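Long-range contacts in 3-phosphoshikimate 1-carboxyvinyltransferase (PDB 7M0O), which probably transfers the enolpyruvyl group of phosphoenolpyruvate to the 5-hydroxyl of shikimate-3-phosphate, the penultimate step of chorismate biosynthesis: residues L31-E37 against R52-W57; A79-F84 against Q155-A159; R114-L119 against E145-D149; E282-L286 against F306-P310; P310-V316 against D346-P352. Numbering follows the deposited sequence.

Interaction 1: L31-E37 against R52-W57; sequences LRSDDTE and RTPDTW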
# COMPACT_ATOMS: atom_id res chain seq x y z
N LEU A 31 -6.22 -7.76 3.97
CA LEU A 31 -7.30 -6.81 3.69
C LEU A 31 -8.42 -7.52 2.94
O LEU A 31 -8.18 -8.23 1.95
CB LEU A 31 -6.77 -5.63 2.87
CG LEU A 31 -7.83 -4.67 2.32
CD1 LEU A 31 -8.54 -3.95 3.46
CD2 LEU A 31 -7.25 -3.67 1.33
N ARG A 32 -9.66 -7.34 3.41
CA ARG A 32 -10.84 -7.83 2.71
C ARG A 32 -11.45 -6.65 1.96
O ARG A 32 -12.03 -5.75 2.57
CB ARG A 32 -11.83 -8.44 3.69
CG ARG A 32 -11.44 -9.84 4.15
CD ARG A 32 -12.51 -10.39 5.09
NE ARG A 32 -12.36 -11.82 5.38
CZ ARG A 32 -13.08 -12.78 4.80
NH1 ARG A 32 -14.00 -12.48 3.89
NH2 ARG A 32 -12.89 -14.04 5.15
N SER A 33 -11.30 -6.65 0.64
CA SER A 33 -11.91 -5.65 -0.23
C SER A 33 -12.56 -6.36 -1.41
O SER A 33 -12.40 -7.57 -1.57
CB SER A 33 -10.87 -4.63 -0.71
OG SER A 33 -9.94 -5.23 -1.59
N ASP A 34 -13.25 -5.60 -2.27
CA ASP A 34 -13.81 -6.20 -3.47
C ASP A 34 -12.70 -6.75 -4.37
O ASP A 34 -12.87 -7.82 -4.97
CB ASP A 34 -14.68 -5.20 -4.25
CG ASP A 34 -15.99 -4.91 -3.54
OD1 ASP A 34 -16.45 -5.75 -2.73
OD2 ASP A 34 -16.56 -3.82 -3.79
N ASP A 35 -11.55 -6.06 -4.43
CA ASP A 35 -10.44 -6.55 -5.26
C ASP A 35 -9.89 -7.87 -4.71
O ASP A 35 -9.75 -8.84 -5.45
CB ASP A 35 -9.33 -5.49 -5.35
CG ASP A 35 -8.26 -5.82 -6.42
OD1 ASP A 35 -8.32 -6.89 -7.07
OD2 ASP A 35 -7.35 -4.99 -6.62
N THR A 36 -9.60 -7.94 -3.40
CA THR A 36 -9.05 -9.19 -2.88
C THR A 36 -10.09 -10.31 -2.88
O THR A 36 -9.73 -11.49 -3.03
CB THR A 36 -8.48 -9.00 -1.48
OG1 THR A 36 -9.55 -8.82 -0.54
CG2 THR A 36 -7.58 -7.79 -1.44
N GLU A 37 -11.37 -9.97 -2.73
CA GLU A 37 -12.41 -11.00 -2.84
C GLU A 37 -12.44 -11.58 -4.26
O GLU A 37 -12.53 -12.80 -4.43
CB GLU A 37 -13.77 -10.43 -2.45
CG GLU A 37 -14.91 -11.45 -2.42
CD GLU A 37 -14.86 -12.35 -1.19
OE1 GLU A 37 -14.20 -11.96 -0.19
OE2 GLU A 37 -15.49 -13.44 -1.22
N ARG A 52 -10.90 -19.74 4.19
CA ARG A 52 -10.87 -18.44 4.85
C ARG A 52 -11.62 -18.49 6.18
O ARG A 52 -12.59 -19.23 6.34
CB ARG A 52 -11.44 -17.35 3.94
CG ARG A 52 -10.60 -17.12 2.67
CD ARG A 52 -11.12 -15.96 1.84
NE ARG A 52 -12.45 -16.24 1.29
CZ ARG A 52 -13.18 -15.34 0.63
NH1 ARG A 52 -12.71 -14.11 0.46
NH2 ARG A 52 -14.38 -15.66 0.16
N THR A 53 -11.12 -17.68 7.13
CA THR A 53 -11.79 -17.36 8.39
C THR A 53 -11.87 -15.84 8.46
O THR A 53 -11.35 -15.15 7.57
CB THR A 53 -11.04 -17.92 9.61
OG1 THR A 53 -9.80 -17.22 9.82
CG2 THR A 53 -10.79 -19.41 9.48
N PRO A 54 -12.51 -15.25 9.48
CA PRO A 54 -12.49 -13.78 9.57
C PRO A 54 -11.10 -13.20 9.80
O PRO A 54 -10.92 -11.99 9.59
CB PRO A 54 -13.42 -13.50 10.76
CG PRO A 54 -14.32 -14.69 10.84
CD PRO A 54 -13.46 -15.85 10.43
N ASP A 55 -10.12 -14.02 10.17
CA ASP A 55 -8.78 -13.57 10.54
C ASP A 55 -7.68 -14.03 9.59
O ASP A 55 -6.66 -13.35 9.48
CB ASP A 55 -8.42 -14.04 11.95
CG ASP A 55 -9.06 -13.20 13.04
OD1 ASP A 55 -9.06 -13.64 14.22
OD2 ASP A 55 -9.59 -12.10 12.74
N THR A 56 -7.84 -15.19 8.92
CA THR A 56 -6.75 -15.78 8.15
C THR A 56 -7.29 -16.41 6.87
O THR A 56 -8.39 -16.97 6.86
CB THR A 56 -5.96 -16.88 8.92
OG1 THR A 56 -6.83 -17.97 9.25
CG2 THR A 56 -5.34 -16.33 10.20
N TRP A 57 -6.50 -16.33 5.81
CA TRP A 57 -6.76 -17.05 4.56
C TRP A 57 -5.71 -18.14 4.38
O TRP A 57 -4.52 -17.93 4.67
CB TRP A 57 -6.73 -16.12 3.34
CG TRP A 57 -7.80 -15.07 3.33
CD1 TRP A 57 -8.62 -14.70 4.38
CD2 TRP A 57 -8.15 -14.21 2.24
NE1 TRP A 57 -9.46 -13.69 3.99
CE2 TRP A 57 -9.18 -13.36 2.68
CE3 TRP A 57 -7.68 -14.08 0.93
CZ2 TRP A 57 -9.77 -12.41 1.85
CZ3 TRP A 57 -8.26 -13.12 0.11
CH2 TRP A 57 -9.29 -12.30 0.57
O HOH W 1 -10.10 -12.82 6.46
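The start of helix 34-45 packs against the hairpin of strands 50-52 and 56-60 that follows it, within a repeated alpha/beta unit of the EPSP synthase fold. Arg52, at the head of the hairpin turn, points toward the helix and grips Glu37 with a two-pronged salt bridge: NH1 to Glu37 OE1 at 2.7 Å and NH2 to Glu37 OE2 at 2.8 Å. That carboxylate offsets a crowding of like charge, for Arg32 NH1 lies over the face of the Arg52 guanidinium, 4.0 Å from Arg52 NH1. Thr53 OG1 accepts from the backbone N of Asp55 and of Thr56, an ST turn and ST motif, while Thr53 O takes a hydrogen bond from Arg32 NH2 at 3.1 Å. A water accepts from Arg32 NE (2.7 Å), donates to Thr53 O (2.9 Å) and takes a weak bond from Trp57 NE1 (2.7 Å). Pro54 and Asp55 form the bend, their CA-to-CB bonds pointing away from the helix segment. Trp57 returns toward it, with NE1 over the face of the Arg32 guanidinium and CH2 3.7 Å from Thr36 OG1. Thr36 completes the capping box: Thr36 N donates to Ser33 OG at 3.3 Å, Ser33 N to Thr36 OG1 at 3.0 Å.

Interaction 2: A79-F84 against Q155-A159; sequences ATTARF and QYLTA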
# COMPACT_ATOMS: atom_id res chain seq x y z
N ALA A 79 -7.82 -4.02 -9.82
CA ALA A 79 -6.62 -3.86 -10.64
C ALA A 79 -5.61 -4.96 -10.36
O ALA A 79 -4.97 -5.47 -11.29
CB ALA A 79 -6.00 -2.49 -10.41
N THR A 80 -5.44 -5.33 -9.09
CA THR A 80 -4.50 -6.40 -8.75
C THR A 80 -4.91 -7.72 -9.40
O THR A 80 -4.09 -8.43 -9.98
CB THR A 80 -4.42 -6.56 -7.23
OG1 THR A 80 -3.69 -5.47 -6.66
CG2 THR A 80 -3.72 -7.87 -6.89
N THR A 81 -6.19 -8.08 -9.26
CA THR A 81 -6.70 -9.29 -9.89
C THR A 81 -6.45 -9.28 -11.40
O THR A 81 -6.03 -10.30 -11.97
CB THR A 81 -8.20 -9.43 -9.60
OG1 THR A 81 -8.44 -9.30 -8.18
CG2 THR A 81 -8.74 -10.76 -10.09
N ALA A 82 -6.68 -8.14 -12.04
CA ALA A 82 -6.57 -8.03 -13.49
C ALA A 82 -5.15 -8.16 -14.00
O ALA A 82 -4.95 -8.51 -15.17
CB ALA A 82 -7.16 -6.70 -13.97
N ARG A 83 -4.15 -7.87 -13.17
CA ARG A 83 -2.75 -8.00 -13.58
C ARG A 83 -2.08 -9.25 -13.03
O ARG A 83 -1.35 -9.93 -13.76
CB ARG A 83 -1.96 -6.77 -13.15
CG ARG A 83 -2.47 -5.50 -13.80
CD ARG A 83 -2.28 -4.31 -12.87
NE ARG A 83 -2.72 -3.07 -13.50
CZ ARG A 83 -2.67 -1.87 -12.92
NH1 ARG A 83 -2.22 -1.75 -11.68
NH2 ARG A 83 -3.09 -0.80 -13.58
N PHE A 84 -2.34 -9.60 -11.76
CA PHE A 84 -1.64 -10.73 -11.15
C PHE A 84 -2.19 -12.08 -11.59
O PHE A 84 -1.43 -13.03 -11.75
CB PHE A 84 -1.70 -10.64 -9.62
CG PHE A 84 -0.77 -9.63 -9.03
CD1 PHE A 84 -0.00 -8.79 -9.83
CD2 PHE A 84 -0.64 -9.53 -7.65
CE1 PHE A 84 0.86 -7.86 -9.27
CE2 PHE A 84 0.22 -8.60 -7.07
CZ PHE A 84 0.97 -7.77 -7.88
N GLN A 155 2.99 -1.69 -10.38
CA GLN A 155 2.51 -3.06 -10.33
C GLN A 155 3.08 -3.94 -11.43
O GLN A 155 3.09 -5.16 -11.27
CB GLN A 155 0.98 -3.09 -10.38
CG GLN A 155 0.32 -3.16 -9.00
CD GLN A 155 -1.19 -3.24 -9.06
OE1 GLN A 155 -1.75 -4.25 -9.46
NE2 GLN A 155 -1.86 -2.15 -8.66
N TYR A 156 3.55 -3.35 -12.54
CA TYR A 156 4.06 -4.17 -13.65
C TYR A 156 5.43 -4.75 -13.33
O TYR A 156 5.68 -5.93 -13.59
CB TYR A 156 4.13 -3.35 -14.94
CG TYR A 156 2.80 -2.74 -15.35
CD1 TYR A 156 1.62 -3.44 -15.18
CD2 TYR A 156 2.74 -1.45 -15.88
CE1 TYR A 156 0.40 -2.88 -15.54
CE2 TYR A 156 1.52 -0.89 -16.24
CZ TYR A 156 0.36 -1.61 -16.06
OH TYR A 156 -0.86 -1.06 -16.41
N LEU A 157 6.33 -3.93 -12.78
CA LEU A 157 7.61 -4.48 -12.35
C LEU A 157 7.41 -5.53 -11.27
O LEU A 157 8.05 -6.60 -11.29
CB LEU A 157 8.53 -3.35 -11.87
CG LEU A 157 9.85 -3.86 -11.27
CD1 LEU A 157 10.63 -4.72 -12.27
CD2 LEU A 157 10.71 -2.70 -10.77
N THR A 158 6.50 -5.27 -10.33
CA THR A 158 6.31 -6.20 -9.22
C THR A 158 5.72 -7.53 -9.70
O THR A 158 6.14 -8.60 -9.23
CB THR A 158 5.44 -5.53 -8.16
OG1 THR A 158 6.27 -4.65 -7.38
CG2 THR A 158 4.76 -6.53 -7.25
N ALA A 159 4.81 -7.49 -10.67
CA ALA A 159 4.31 -8.72 -11.29
C ALA A 159 5.44 -9.54 -11.92
O ALA A 159 5.50 -10.77 -11.75
CB ALA A 159 3.24 -8.39 -12.33
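Two helix starts meet in the buried part of the domain, their local axes 10.7 Å apart at closest and 45° from parallel. No hydrogen bond passes between the segments; the contact is van der Waals packing of polar and apolar groups. Ala79 makes only slight contact, through its O, 3.9 Å from Gln155 OE1. Next in sequence, Thr80 CA lies 3.6 Å from Gln155 OE1, while its hydroxyl is engaged elsewhere, with Lys8. Arg83 reaches straight across. Its NH1 comes within 3.1 Å of Gln155 NE2, an approach of two donors and so no bond, and Tyr156 CE1 covers one face of the guanidinium. Arg107 brings another positive charge close to the same group. Phe84 supplies the apolar part: CE1 is 3.9 Å from Ala159 CB and CZ 4.0 Å from Thr158 CG2, with Gln155 O near the ring edge. Phe84 also touches Ala12, so one ring meets helices 8-20 and 155-163 at once. These three helices occupy equivalent positions, as the first helix of each repeated unit, and form the inner bundle of the EPSP synthase "inside-out" barrel; Lys8 and Gln155 at the helix N-termini, with Arg107 from a nearby loop, probably bind substrate.

Interaction 3: R114-L119 against E145-D149; sequences RALRDL and EVTLD. With K (potassium ion), chain C.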
# COMPACT_ATOMS: atom_id res chain seq x y z
N ARG A 114 3.18 -6.83 -22.82
CA ARG A 114 4.29 -6.81 -23.76
C ARG A 114 5.47 -7.61 -23.23
O ARG A 114 6.13 -8.34 -23.98
CB ARG A 114 4.69 -5.36 -24.05
CG ARG A 114 5.97 -5.19 -24.87
CD ARG A 114 6.90 -4.22 -24.17
NE ARG A 114 7.10 -4.64 -22.78
CZ ARG A 114 7.18 -3.82 -21.74
NH1 ARG A 114 7.10 -2.51 -21.90
NH2 ARG A 114 7.36 -4.32 -20.55
N ALA A 115 5.75 -7.49 -21.92
CA ALA A 115 6.84 -8.23 -21.31
C ALA A 115 6.56 -9.73 -21.32
O ALA A 115 7.47 -10.53 -21.56
CB ALA A 115 7.08 -7.72 -19.89
N LEU A 116 5.31 -10.14 -21.06
CA LEU A 116 4.98 -11.57 -21.07
C LEU A 116 5.15 -12.16 -22.47
O LEU A 116 5.62 -13.30 -22.61
CB LEU A 116 3.55 -11.80 -20.58
CG LEU A 116 3.33 -11.59 -19.08
CD1 LEU A 116 1.82 -11.64 -18.71
CD2 LEU A 116 4.10 -12.61 -18.25
N ARG A 117 4.74 -11.41 -23.49
CA ARG A 117 4.91 -11.88 -24.87
C ARG A 117 6.37 -11.84 -25.31
O ARG A 117 6.82 -12.74 -26.04
CB ARG A 117 4.01 -11.06 -25.78
CG ARG A 117 2.52 -11.43 -25.58
CD ARG A 117 1.63 -10.54 -26.44
NE ARG A 117 1.58 -9.17 -25.94
CZ ARG A 117 0.93 -8.18 -26.54
NH1 ARG A 117 0.27 -8.42 -27.67
NH2 ARG A 117 0.92 -6.95 -26.02
N ASP A 118 7.14 -10.84 -24.87
CA ASP A 118 8.58 -10.87 -25.08
C ASP A 118 9.18 -12.17 -24.52
O ASP A 118 10.10 -12.74 -25.12
CB ASP A 118 9.28 -9.68 -24.42
CG ASP A 118 9.11 -8.38 -25.20
OD1 ASP A 118 8.59 -8.41 -26.34
OD2 ASP A 118 9.47 -7.30 -24.66
N LEU A 119 8.66 -12.63 -23.38
CA LEU A 119 9.07 -13.85 -22.70
C LEU A 119 8.46 -15.13 -23.28
O LEU A 119 8.64 -16.21 -22.70
CB LEU A 119 8.72 -13.77 -21.21
CG LEU A 119 9.62 -12.82 -20.42
CD1 LEU A 119 9.05 -12.56 -19.03
CD2 LEU A 119 11.02 -13.43 -20.33
N GLU A 145 16.31 -12.90 -20.15
CA GLU A 145 16.27 -11.44 -20.11
C GLU A 145 14.91 -10.91 -20.56
O GLU A 145 14.24 -11.51 -21.40
CB GLU A 145 17.36 -10.84 -21.00
CG GLU A 145 18.76 -10.97 -20.45
CD GLU A 145 19.79 -10.29 -21.34
OE1 GLU A 145 19.60 -10.28 -22.57
OE2 GLU A 145 20.79 -9.76 -20.80
N VAL A 146 14.52 -9.77 -19.99
CA VAL A 146 13.36 -9.02 -20.46
C VAL A 146 13.57 -7.56 -20.07
O VAL A 146 14.16 -7.26 -19.03
CB VAL A 146 12.04 -9.59 -19.89
CG1 VAL A 146 12.05 -9.57 -18.36
CG2 VAL A 146 10.82 -8.88 -20.50
N THR A 147 13.12 -6.64 -20.93
CA THR A 147 13.23 -5.21 -20.67
C THR A 147 11.82 -4.66 -20.48
O THR A 147 10.99 -4.74 -21.39
CB THR A 147 13.95 -4.49 -21.82
OG1 THR A 147 15.26 -5.05 -21.98
CG2 THR A 147 14.08 -3.00 -21.51
N LEU A 148 11.55 -4.11 -19.30
CA LEU A 148 10.23 -3.59 -18.97
C LEU A 148 10.21 -2.08 -19.15
O LEU A 148 11.13 -1.38 -18.71
CB LEU A 148 9.85 -3.96 -17.54
CG LEU A 148 8.61 -3.28 -16.98
CD1 LEU A 148 7.35 -3.91 -17.52
CD2 LEU A 148 8.64 -3.37 -15.48
N ASP A 149 9.16 -1.58 -19.80
CA ASP A 149 9.01 -0.14 -19.97
C ASP A 149 7.91 0.40 -19.05
O ASP A 149 6.95 1.02 -19.52
CB ASP A 149 8.71 0.19 -21.43
CG ASP A 149 9.95 0.13 -22.31
OD1 ASP A 149 10.90 0.91 -22.04
OD2 ASP A 149 9.99 -0.69 -23.25
K K C . 9.23 -13.61 -27.58
O HOH W 2 12.03 -7.51 -23.58
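The last turn of helix 110-118 lies nearly antiparallel to edge strand 144-147, at 152° and with 8.4 Å between the local axes, joining two neighbouring repeats of the domain. The apolar contacts centre on Val146: its CG2 is 4.0 Å from Ala115 CB, and its CB is 4.0 Å from Leu119 CD2. Leu148 extends this patch toward Leu157 and Leu160 of helix 155-163, and Arg114 NH2 packs 3.1 Å from Leu148 CD1. The charged contacts are looser. Arg114 NH1 stands 3.7 Å from Asp149 OD2, a long salt bridge in which the oxygen lies well out of the guanidinium plane, so charge alone acts. One water makes a bridge, donating to Asp118 OD2 at 2.8 Å and accepting from Thr147 N at 3.0 Å. Where the helix ends, a potassium ion is held by Asp118 O at 2.8 Å and Arg117 O at 3.0 Å. With no direct hydrogen bond between the segments, helix and strand cohere through packing of apolar groups and the Arg114 side chain, to which water and long-range charge add.

Interaction 4: E282-L286 against F306-P310; sequences ELRGL and FASAP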
# COMPACT_ATOMS: atom_id res chain seq x y z
N GLU A 282 3.61 16.46 26.73
CA GLU A 282 4.72 17.18 26.13
C GLU A 282 4.65 16.99 24.63
O GLU A 282 4.70 15.85 24.15
CB GLU A 282 6.06 16.67 26.68
CG GLU A 282 7.26 17.55 26.35
CD GLU A 282 7.55 18.59 27.42
OE1 GLU A 282 7.38 18.29 28.62
OE2 GLU A 282 7.92 19.73 27.06
N LEU A 283 4.49 18.09 23.89
CA LEU A 283 4.51 18.08 22.42
C LEU A 283 5.49 19.17 22.00
O LEU A 283 5.10 20.33 21.88
CB LEU A 283 3.13 18.30 21.83
CG LEU A 283 2.85 17.64 20.48
CD1 LEU A 283 2.86 16.13 20.60
CD2 LEU A 283 1.53 18.10 19.90
N ARG A 284 6.75 18.80 21.81
CA ARG A 284 7.80 19.79 21.60
C ARG A 284 8.02 20.06 20.12
O ARG A 284 8.08 19.14 19.31
CB ARG A 284 9.11 19.33 22.25
CG ARG A 284 8.95 19.12 23.74
CD ARG A 284 10.28 18.86 24.44
NE ARG A 284 10.96 17.68 23.90
CZ ARG A 284 10.88 16.46 24.41
NH1 ARG A 284 10.14 16.22 25.48
NH2 ARG A 284 11.54 15.46 23.83
N GLY A 285 8.18 21.34 19.78
CA GLY A 285 8.48 21.69 18.41
C GLY A 285 9.83 21.16 17.95
O GLY A 285 10.71 20.82 18.75
N LEU A 286 9.99 21.10 16.64
CA LEU A 286 11.19 20.52 16.05
C LEU A 286 11.21 20.84 14.56
O LEU A 286 10.23 21.32 13.99
CB LEU A 286 11.27 19.00 16.24
CG LEU A 286 10.05 18.09 16.04
CD1 LEU A 286 9.46 18.13 14.64
CD2 LEU A 286 10.39 16.65 16.42
N PHE A 306 -0.40 22.75 18.33
CA PHE A 306 -0.35 22.49 19.76
C PHE A 306 1.07 22.27 20.27
O PHE A 306 1.24 21.99 21.46
CB PHE A 306 -1.22 21.28 20.09
CG PHE A 306 -2.55 21.30 19.39
CD1 PHE A 306 -3.61 22.03 19.91
CD2 PHE A 306 -2.73 20.62 18.20
CE1 PHE A 306 -4.82 22.07 19.26
CE2 PHE A 306 -3.95 20.65 17.55
CZ PHE A 306 -4.99 21.39 18.08
N ALA A 307 2.08 22.41 19.42
CA ALA A 307 3.46 22.18 19.85
C ALA A 307 3.98 23.34 20.70
O ALA A 307 3.37 24.41 20.79
CB ALA A 307 4.37 21.95 18.64
N SER A 308 5.12 23.10 21.34
CA SER A 308 5.77 24.07 22.24
C SER A 308 6.57 25.14 21.51
O SER A 308 7.00 26.10 22.16
CB SER A 308 6.73 23.33 23.17
OG SER A 308 7.91 22.95 22.48
N ALA A 309 6.81 24.98 20.21
CA ALA A 309 7.70 25.83 19.42
C ALA A 309 7.41 25.57 17.95
O ALA A 309 6.68 24.63 17.65
CB ALA A 309 9.16 25.53 19.75
N PRO A 310 7.98 26.34 17.00
CA PRO A 310 7.70 26.07 15.58
C PRO A 310 7.98 24.63 15.18
O PRO A 310 8.91 23.98 15.67
CB PRO A 310 8.63 27.04 14.84
CG PRO A 310 8.76 28.18 15.78
CD PRO A 310 8.72 27.60 17.17
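Leu283, Gly285 and Ser308 give up the most area here. Leu283 O accepts from Ser308 N at 2.8 Å, with a rather bent geometry, and also receives a CA-H...O contact from Ala307 CA at 3.2 Å. Leu283 CD2 meanwhile rests 4.2 Å from Phe306 CB. Both Leu283 and Phe306 touch Leu235 of helix 223-235, which takes this apolar corner down onto the body of the domain. Ser308 points its CB toward the other loop, and its p rotamer brings OG to Gly285 N, which donates a 3.2 Å hydrogen bond to it; OG also lies 3.3 Å from Arg284 CA. The two loops run side by side in the same direction because each leads into a strand of a parallel pair, 286-289 and 311-314, joined by helix 297-303 in a beta-alpha-beta crossover of the repeated unit. The pairing therefore begins before the regular sheet does. Gly285 sits where the CA atoms come closest, its CA 4.3 Å from Ala309 CA. Any CB on it would point into the other loop and collide with Ala309 O and Pro310 O; as it is, Gly285 CA makes CA-H...O contacts with Ala309 O at 3.5 Å and Pro310 O at 3.6 Å. One residue on, Leu286 N donates a weak hydrogen bond to Pro310 O at 3.2 Å.

Interaction 5: P310-V316 against D346-P352; sequences PVRIEDV and DWIEIHP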
# COMPACT_ATOMS: atom_id res chain seq x y z
N PRO A 310 7.98 26.34 17.00
CA PRO A 310 7.70 26.07 15.58
C PRO A 310 7.98 24.63 15.18
O PRO A 310 8.91 23.98 15.67
CB PRO A 310 8.63 27.04 14.84
CG PRO A 310 8.76 28.18 15.78
CD PRO A 310 8.72 27.60 17.17
N VAL A 311 7.16 24.14 14.26
CA VAL A 311 7.35 22.84 13.63
C VAL A 311 7.72 23.14 12.19
O VAL A 311 6.92 23.71 11.44
CB VAL A 311 6.10 21.96 13.73
CG1 VAL A 311 6.30 20.69 12.93
CG2 VAL A 311 5.80 21.62 15.20
N ARG A 312 8.94 22.80 11.80
CA ARG A 312 9.40 23.03 10.44
C ARG A 312 9.60 21.68 9.75
O ARG A 312 10.42 20.87 10.20
CB ARG A 312 10.69 23.84 10.43
CG ARG A 312 11.15 24.23 9.03
CD ARG A 312 12.32 25.19 9.08
NE ARG A 312 12.99 25.38 7.79
CZ ARG A 312 12.85 26.47 7.04
NH1 ARG A 312 12.07 27.46 7.45
NH2 ARG A 312 13.51 26.58 5.90
N ILE A 313 8.86 21.46 8.66
CA ILE A 313 8.94 20.22 7.89
C ILE A 313 9.73 20.50 6.62
O ILE A 313 9.36 21.37 5.83
CB ILE A 313 7.54 19.68 7.58
CG1 ILE A 313 6.75 19.42 8.86
CG2 ILE A 313 7.62 18.37 6.77
CD1 ILE A 313 5.33 18.90 8.59
N GLU A 314 10.85 19.78 6.42
CA GLU A 314 11.80 20.09 5.37
C GLU A 314 11.93 18.93 4.39
O GLU A 314 11.61 17.78 4.72
CB GLU A 314 13.19 20.42 5.94
CG GLU A 314 13.25 21.75 6.65
CD GLU A 314 14.62 22.09 7.20
OE1 GLU A 314 15.47 21.18 7.31
OE2 GLU A 314 14.82 23.26 7.55
N ASP A 315 12.40 19.26 3.18
CA ASP A 315 12.73 18.27 2.14
C ASP A 315 11.48 17.55 1.63
O ASP A 315 11.52 16.35 1.35
CB ASP A 315 13.78 17.27 2.65
CG ASP A 315 14.71 16.74 1.55
OD1 ASP A 315 14.54 17.07 0.35
OD2 ASP A 315 15.63 15.97 1.90
N VAL A 316 10.38 18.29 1.46
CA VAL A 316 9.12 17.69 1.04
C VAL A 316 8.65 18.32 -0.27
O VAL A 316 7.46 18.58 -0.45
CB VAL A 316 8.04 17.81 2.14
CG1 VAL A 316 8.32 16.80 3.25
CG2 VAL A 316 7.98 19.25 2.74
N ASP A 346 10.30 23.78 -0.67
CA ASP A 346 10.19 22.39 -0.25
C ASP A 346 10.07 22.26 1.26
O ASP A 346 10.52 21.25 1.83
CB ASP A 346 11.40 21.58 -0.74
CG ASP A 346 12.73 22.07 -0.18
OD1 ASP A 346 12.78 23.13 0.48
OD2 ASP A 346 13.75 21.38 -0.40
N TRP A 347 9.46 23.24 1.91
CA TRP A 347 9.35 23.23 3.36
C TRP A 347 8.11 24.01 3.79
O TRP A 347 7.58 24.84 3.04
CB TRP A 347 10.62 23.80 4.04
CG TRP A 347 10.97 25.24 3.70
CD1 TRP A 347 11.86 25.66 2.75
CD2 TRP A 347 10.46 26.43 4.32
NE1 TRP A 347 11.95 27.04 2.76
CE2 TRP A 347 11.09 27.53 3.70
CE3 TRP A 347 9.53 26.66 5.33
CZ2 TRP A 347 10.82 28.85 4.07
CZ3 TRP A 347 9.26 27.98 5.71
CH2 TRP A 347 9.89 29.06 5.06
N ILE A 348 7.65 23.71 5.00
CA ILE A 348 6.54 24.42 5.64
C ILE A 348 6.87 24.58 7.11
O ILE A 348 7.34 23.64 7.76
CB ILE A 348 5.21 23.67 5.42
CG1 ILE A 348 4.06 24.39 6.14
CG2 ILE A 348 5.31 22.21 5.88
CD1 ILE A 348 2.68 23.83 5.76
N GLU A 349 6.65 25.79 7.65
CA GLU A 349 6.95 26.09 9.05
C GLU A 349 5.67 26.58 9.72
O GLU A 349 5.05 27.56 9.27
CB GLU A 349 8.07 27.12 9.19
CG GLU A 349 8.55 27.29 10.63
CD GLU A 349 9.94 27.92 10.77
OE1 GLU A 349 10.71 27.96 9.78
OE2 GLU A 349 10.27 28.39 11.88
N ILE A 350 5.25 25.87 10.76
CA ILE A 350 3.98 26.09 11.43
C ILE A 350 4.26 26.68 12.81
O ILE A 350 5.03 26.11 13.59
CB ILE A 350 3.18 24.78 11.54
CG1 ILE A 350 2.92 24.19 10.15
CG2 ILE A 350 1.86 25.02 12.30
CD1 ILE A 350 2.90 22.70 10.09
N HIS A 351 3.60 27.79 13.12
CA HIS A 351 3.83 28.47 14.38
C HIS A 351 2.65 28.25 15.31
O HIS A 351 1.53 28.67 15.01
CB HIS A 351 4.06 29.96 14.12
CG HIS A 351 5.29 30.21 13.31
ND1 HIS A 351 6.53 30.38 13.89
CD2 HIS A 351 5.49 30.24 11.97
CE1 HIS A 351 7.44 30.54 12.94
NE2 HIS A 351 6.83 30.46 11.77
N PRO A 352 2.86 27.55 16.43
CA PRO A 352 1.74 27.18 17.30
C PRO A 352 1.04 28.39 17.89
O PRO A 352 1.62 29.47 18.05
CB PRO A 352 2.39 26.33 18.40
CG PRO A 352 3.86 26.62 18.31
CD PRO A 352 4.13 26.96 16.87
O HOH W 3 13.77 21.93 2.98
O HOH W 4 15.75 19.86 -0.04
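Arg312 dominates one face of this antiparallel pair. With its first three chi angles all trans it stretches to the neighbouring strand, where NH1 bonds Glu349 OE1 at 2.7 Å; Glu349, trans at chi1 and chi2, comes out to meet it. Glu314, m with chi2 trans, lies beside Arg312 so that OE2 accepts from Arg312 NE at 2.8 Å, completing a salt-bridge network. Trp347, with chi1 near +60°, lays its indole beneath the guanidinium: Arg312 CZ is 3.8 Å from the centroid of the six-membered ring, a cation-pi stack. The other face is aliphatic. Ile313 (m) sets CB 3.8 Å from CG2 of Ile348 (t), and with Val311 and Ile350 they pack on helices 297-303 and 326-336. Between the faces, Val311 N donates to Ile350 O at 3.0 Å and Ile350 N to Val311 O at 2.8 Å; Ile313 N donates to Ile348 O at 2.8 Å and Ile348 N to Ile313 O at 3.0 Å. Past the strand, Val316 N still reaches Asp346 O at 3.0 Å. These are the two central strands of a four-stranded sheet ordered 1-2-4-3 and backed by two helices, the beta-alpha-beta-alpha-beta-beta unit repeated in the EPSP synthase fold.

Interactions 1, 2 and 3 lie in one half of the enzyme, with interactions 4 and 5 far off in the other, some 37 to 52 Å between centres. Interaction 2 is the most buried of the five and relies on van der Waals packing of polar and apolar groups rather than hydrogen bonds; Asp35 from interaction 1 bonds Thr80 and Thr81 on its helix, and Leu148 from interaction 3 packs on Leu157. Nearer the surface, interactions 1 and 3 add salt bridges and bridging waters: a tight salt bridge in the first, a long one in the second. Interactions 4 and 5 share Pro310 and one sheet, the former irregular and backbone-led, the latter a regular ladder with ionic and aliphatic faces.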